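Local coordinates for protein serine protease inhibitor infestin (Triatoma infestans, PDB 2ERW) that inhibits factor XIIa, a serine protease of blood clotting, this chain being a C-terminal Kazal-type domain of a longer secreted protein, at residues A[12-23]-A[37-48]. Residues are numbered along the deposited sequence; the frame is centred on the assembly and turned at random. Where two conformers were deposited one is given.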
loop_
_atom_site.group_PDB
_atom_site.type_symbol
_atom_site.label_atom_id
_atom_site.label_comp_id
_atom_site.label_asym_id
_atom_site.label_seq_id
_atom_site.Cartn_x
_atom_site.Cartn_y
_atom_site.Cartn_z
ATOM N N TYR A 12 -9.562 -3.785 4.650
ATOM C CA TYR A 12 -8.213 -3.708 5.127
ATOM C C TYR A 12 -7.467 -4.976 4.820
ATOM O O TYR A 12 -7.704 -6.026 5.421
ATOM C CB TYR A 12 -8.256 -3.410 6.620
ATOM C CG TYR A 12 -6.906 -3.227 7.215
ATOM C CD1 TYR A 12 -6.057 -2.225 6.755
ATOM C CD2 TYR A 12 -6.463 -4.055 8.229
ATOM C CE1 TYR A 12 -4.814 -2.052 7.292
ATOM C CE2 TYR A 12 -5.222 -3.879 8.792
ATOM C CZ TYR A 12 -4.398 -2.885 8.310
ATOM O OH TYR A 12 -3.151 -2.699 8.829
ATOM N N VAL A 13 -6.575 -4.855 3.843
ATOM C CA VAL A 13 -5.730 -5.952 3.417
ATOM C C VAL A 13 -4.376 -5.308 3.235
ATOM O O VAL A 13 -3.952 -5.010 2.119
ATOM C CB VAL A 13 -6.228 -6.558 2.106
ATOM C CG1 VAL A 13 -5.316 -7.707 1.689
ATOM C CG2 VAL A 13 -7.661 -7.040 2.276
ATOM N N PRO A 14 -3.711 -5.006 4.344
ATOM C CA PRO A 14 -2.545 -4.149 4.268
ATOM C C PRO A 14 -1.376 -4.766 3.539
ATOM O O PRO A 14 -1.113 -5.945 3.636
ATOM C CB PRO A 14 -2.144 -3.924 5.717
ATOM C CG PRO A 14 -2.695 -5.147 6.432
ATOM C CD PRO A 14 -4.012 -5.422 5.729
ATOM N N VAL A 15 -0.812 -3.956 2.663
ATOM C CA VAL A 15 0.352 -4.388 1.910
ATOM C C VAL A 15 1.364 -3.282 1.938
ATOM O O VAL A 15 1.024 -2.121 2.120
ATOM C CB VAL A 15 -0.008 -4.778 0.459
ATOM C CG1 VAL A 15 -0.895 -5.987 0.464
ATOM C CG2 VAL A 15 -0.716 -3.641 -0.277
ATOM N N CYS A 16 2.610 -3.658 1.749
ATOM C CA CYS A 16 3.684 -2.724 1.886
ATOM C C CYS A 16 4.221 -2.406 0.530
ATOM O O CYS A 16 4.604 -3.302 -0.213
ATOM C CB CYS A 16 4.753 -3.343 2.755
ATOM S SG CYS A 16 6.163 -2.268 2.961
ATOM N N GLY A 17 4.254 -1.122 0.211
ATOM C CA GLY A 17 4.757 -0.673 -1.064
ATOM C C GLY A 17 6.260 -0.497 -1.071
ATOM O O GLY A 17 6.911 -0.347 -0.034
ATOM N N SER A 18 6.798 -0.465 -2.277
ATOM C CA SER A 18 8.209 -0.272 -2.458
ATOM C C SER A 18 8.641 1.125 -2.036
ATOM O O SER A 18 9.833 1.394 -1.921
ATOM C CB SER A 18 8.547 -0.496 -3.922
ATOM O OG SER A 18 7.741 0.317 -4.749
ATOM N N ASP A 19 7.676 2.007 -1.811
ATOM C CA ASP A 19 7.957 3.322 -1.268
ATOM C C ASP A 19 8.057 3.320 0.247
ATOM O O ASP A 19 8.261 4.374 0.866
ATOM C CB ASP A 19 6.889 4.322 -1.722
ATOM C CG ASP A 19 5.486 3.909 -1.334
ATOM O OD1 ASP A 19 5.288 2.814 -0.782
ATOM O OD2 ASP A 19 4.583 4.720 -1.578
ATOM N N GLY A 20 7.914 2.148 0.849
ATOM C CA GLY A 20 7.952 2.066 2.291
ATOM C C GLY A 20 6.666 2.494 2.953
ATOM O O GLY A 20 6.624 2.630 4.161
ATOM N N LYS A 21 5.612 2.677 2.156
ATOM C CA LYS A 21 4.317 3.077 2.680
ATOM C C LYS A 21 3.392 1.890 2.664
ATOM O O LYS A 21 3.373 1.118 1.715
ATOM C CB LYS A 21 3.715 4.171 1.812
ATOM C CG LYS A 21 2.385 4.688 2.271
ATOM C CD LYS A 21 2.006 5.931 1.497
ATOM C CE LYS A 21 0.697 6.512 1.984
ATOM N NZ LYS A 21 0.417 7.852 1.406
ATOM N N THR A 22 2.607 1.748 3.718
ATOM C CA THR A 22 1.571 0.760 3.745
ATOM C C THR A 22 0.387 1.254 2.970
ATOM O O THR A 22 0.006 2.384 3.047
ATOM C CB THR A 22 1.147 0.489 5.165
ATOM O OG1 THR A 22 2.284 -0.017 5.871
ATOM C CG2 THR A 22 0.025 -0.519 5.218
ATOM N N TYR A 23 -0.177 0.354 2.188
ATOM C CA TYR A 23 -1.421 0.637 1.496
ATOM C C TYR A 23 -2.511 -0.216 2.085
ATOM O O TYR A 23 -2.278 -1.357 2.487
ATOM C CB TYR A 23 -1.240 0.399 -0.004
ATOM C CG TYR A 23 -0.351 1.462 -0.532
ATOM C CD1 TYR A 23 -0.886 2.663 -0.945
ATOM C CD2 TYR A 23 1.015 1.320 -0.524
ATOM C CE1 TYR A 23 -0.089 3.687 -1.369
ATOM C CE2 TYR A 23 1.840 2.340 -0.933
ATOM C CZ TYR A 23 1.271 3.520 -1.373
ATOM O OH TYR A 23 2.030 4.574 -1.778
ATOM N N VAL A 37 2.710 7.428 -7.244
ATOM C CA VAL A 37 4.071 6.947 -7.033
ATOM C C VAL A 37 4.469 6.098 -8.215
ATOM O O VAL A 37 4.194 4.902 -8.243
ATOM C CB VAL A 37 4.176 6.095 -5.751
ATOM C CG1 VAL A 37 5.620 5.684 -5.492
ATOM C CG2 VAL A 37 3.586 6.846 -4.549
ATOM N N PRO A 38 5.104 6.709 -9.212
ATOM C CA PRO A 38 5.517 5.915 -10.353
ATOM C C PRO A 38 6.412 4.775 -9.932
ATOM O O PRO A 38 7.339 4.965 -9.140
ATOM C CB PRO A 38 6.320 6.902 -11.176
ATOM C CG PRO A 38 5.751 8.224 -10.779
ATOM C CD PRO A 38 5.454 8.134 -9.363
ATOM N N GLY A 39 6.108 3.592 -10.440
ATOM C CA GLY A 39 6.973 2.439 -10.235
ATOM C C GLY A 39 6.650 1.735 -8.940
ATOM O O GLY A 39 7.308 0.777 -8.577
ATOM N N LEU A 40 5.631 2.203 -8.231
ATOM C CA LEU A 40 5.294 1.604 -6.961
ATOM C C LEU A 40 4.966 0.144 -7.146
ATOM O O LEU A 40 4.176 -0.212 -8.010
ATOM C CB LEU A 40 4.084 2.302 -6.376
ATOM C CG LEU A 40 3.603 1.789 -5.026
ATOM C CD1 LEU A 40 4.661 1.982 -3.974
ATOM C CD2 LEU A 40 2.355 2.560 -4.669
ATOM N N LYS A 41 5.548 -0.688 -6.288
ATOM C CA LYS A 41 5.294 -2.115 -6.330
ATOM C C LYS A 41 4.888 -2.595 -4.973
ATOM O O LYS A 41 5.254 -2.035 -3.958
ATOM C CB LYS A 41 6.565 -2.871 -6.699
ATOM C CG LYS A 41 7.148 -2.492 -8.053
ATOM C CD LYS A 41 6.239 -2.986 -9.160
ATOM C CE LYS A 41 6.975 -3.095 -10.486
ATOM N NZ LYS A 41 6.061 -3.711 -11.488
ATOM N N LEU A 42 4.142 -3.682 -4.970
ATOM C CA LEU A 42 3.753 -4.334 -3.746
ATOM C C LEU A 42 4.907 -5.229 -3.364
ATOM O O LEU A 42 5.217 -6.194 -4.074
ATOM C CB LEU A 42 2.481 -5.127 -4.000
ATOM C CG LEU A 42 1.695 -5.564 -2.785
ATOM C CD1 LEU A 42 0.398 -6.115 -3.296
ATOM C CD2 LEU A 42 2.430 -6.614 -1.967
ATOM N N VAL A 43 5.570 -4.902 -2.266
ATOM C CA VAL A 43 6.759 -5.655 -1.900
ATOM C C VAL A 43 6.522 -6.779 -0.922
ATOM O O VAL A 43 7.199 -7.803 -0.983
ATOM C CB VAL A 43 7.915 -4.728 -1.461
ATOM C CG1 VAL A 43 8.243 -3.747 -2.561
ATOM C CG2 VAL A 43 7.610 -4.029 -0.208
ATOM N N HIS A 44 5.562 -6.612 -0.026
ATOM C CA HIS A 44 5.190 -7.732 0.800
ATOM C C HIS A 44 3.828 -7.533 1.370
ATOM O O HIS A 44 3.332 -6.421 1.443
ATOM C CB HIS A 44 6.226 -8.022 1.897
ATOM C CG HIS A 44 6.371 -6.950 2.933
ATOM N ND1 HIS A 44 5.441 -6.744 3.931
ATOM C CD2 HIS A 44 7.370 -6.064 3.156
ATOM C CE1 HIS A 44 5.867 -5.777 4.730
ATOM N NE2 HIS A 44 7.031 -5.346 4.278
ATOM N N GLU A 45 3.226 -8.632 1.769
ATOM C CA GLU A 45 1.973 -8.609 2.420
ATOM C C GLU A 45 2.130 -7.991 3.789
ATOM O O GLU A 45 3.176 -8.124 4.419
ATOM C CB GLU A 45 1.485 -10.045 2.551
ATOM C CG GLU A 45 0.023 -10.143 2.853
ATOM C CD GLU A 45 -0.787 -9.734 1.664
ATOM O OE1 GLU A 45 -0.146 -9.715 0.595
ATOM O OE2 GLU A 45 -1.994 -9.425 1.840
ATOM N N GLY A 46 1.074 -7.365 4.256
ATOM C CA GLY A 46 1.076 -6.806 5.596
ATOM C C GLY A 46 1.583 -5.395 5.582
ATOM O O GLY A 46 2.055 -4.888 4.574
ATOM N N ARG A 47 1.496 -4.749 6.731
ATOM C CA ARG A 47 2.001 -3.398 6.802
ATOM C C ARG A 47 3.497 -3.355 6.626
ATOM O O ARG A 47 4.203 -4.299 6.975
ATOM C CB ARG A 47 1.690 -2.782 8.162
ATOM C CG ARG A 47 0.229 -2.832 8.530
ATOM C CD ARG A 47 -0.064 -1.819 9.637
ATOM N NE ARG A 47 0.162 -0.463 9.145
ATOM C CZ ARG A 47 -0.774 0.279 8.560
ATOM N NH1 ARG A 47 -2.012 -0.172 8.423
ATOM N NH2 ARG A 47 -0.457 1.476 8.110
ATOM N N CYS A 48 3.991 -2.228 6.120
ATOM C CA CYS A 48 5.412 -2.024 6.147
ATOM C C CYS A 48 5.874 -2.080 7.574
ATOM O O CYS A 48 5.138 -1.756 8.492
ATOM C CB CYS A 48 5.777 -0.694 5.545
ATOM S SG CYS A 48 5.369 -0.601 3.815
HETATM O O HOH W 1 -2.596 -8.147 4.112
#
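Cys16 and Cys48 are joined by a disulfide that ties strand 15-17 of this Kazal domain to the end of 37-48, and the tight part of the contact surrounds it. His44 lays one ring face on Cys16, CB standing 3.5 Å from the ring centroid in a CH-pi contact, while His44 ND1 donates almost straight (173°) to Glu45 O, fixing the ring's rotation. Val43 N and, weakly, His44 N both point at Cys16 O, making a classic beta bulge. Beyond it, Ser18 N reaches Lys41 O at 2.8 Å and Lys41 N reaches Ser18 OG at 2.9 Å, the short serine side chain holding its hydroxyl close to the facing backbone. Leu40, with CG anti to its own N (chi1 -180°), sets CD1 against the Asp19 carboxylate and CD2 obliquely against the phenol end of Tyr23, covering the pair in which Tyr23 OH donates to the syn lone pair of Asp19 OD2. Gly17 suits its place because a CB there would strike Leu40 CD1 and Asp19 OD1.

The other end is looser. A water bridges Pro14 O and exposed Glu45 OE2. Arginine's long chain carries a flat, multiply donating group past Thr22, whose CG2 sits 3.5 Å over the guanidinium centre: Arg47 NH1 donates in plane to Tyr12 OH (2.8 Å), and NE forms a salt bridge with Glu54 OE1. An alanine in place of Arg47 would probably leave Tyr12 OH without this donor and Glu54 without its salt-bridge mate. Covalent and backbone bonds thus hold the compact centre, consistent with the disulfide-braced rigidity of Kazal inhibitors, whereas the margin relies on polar side chains and water.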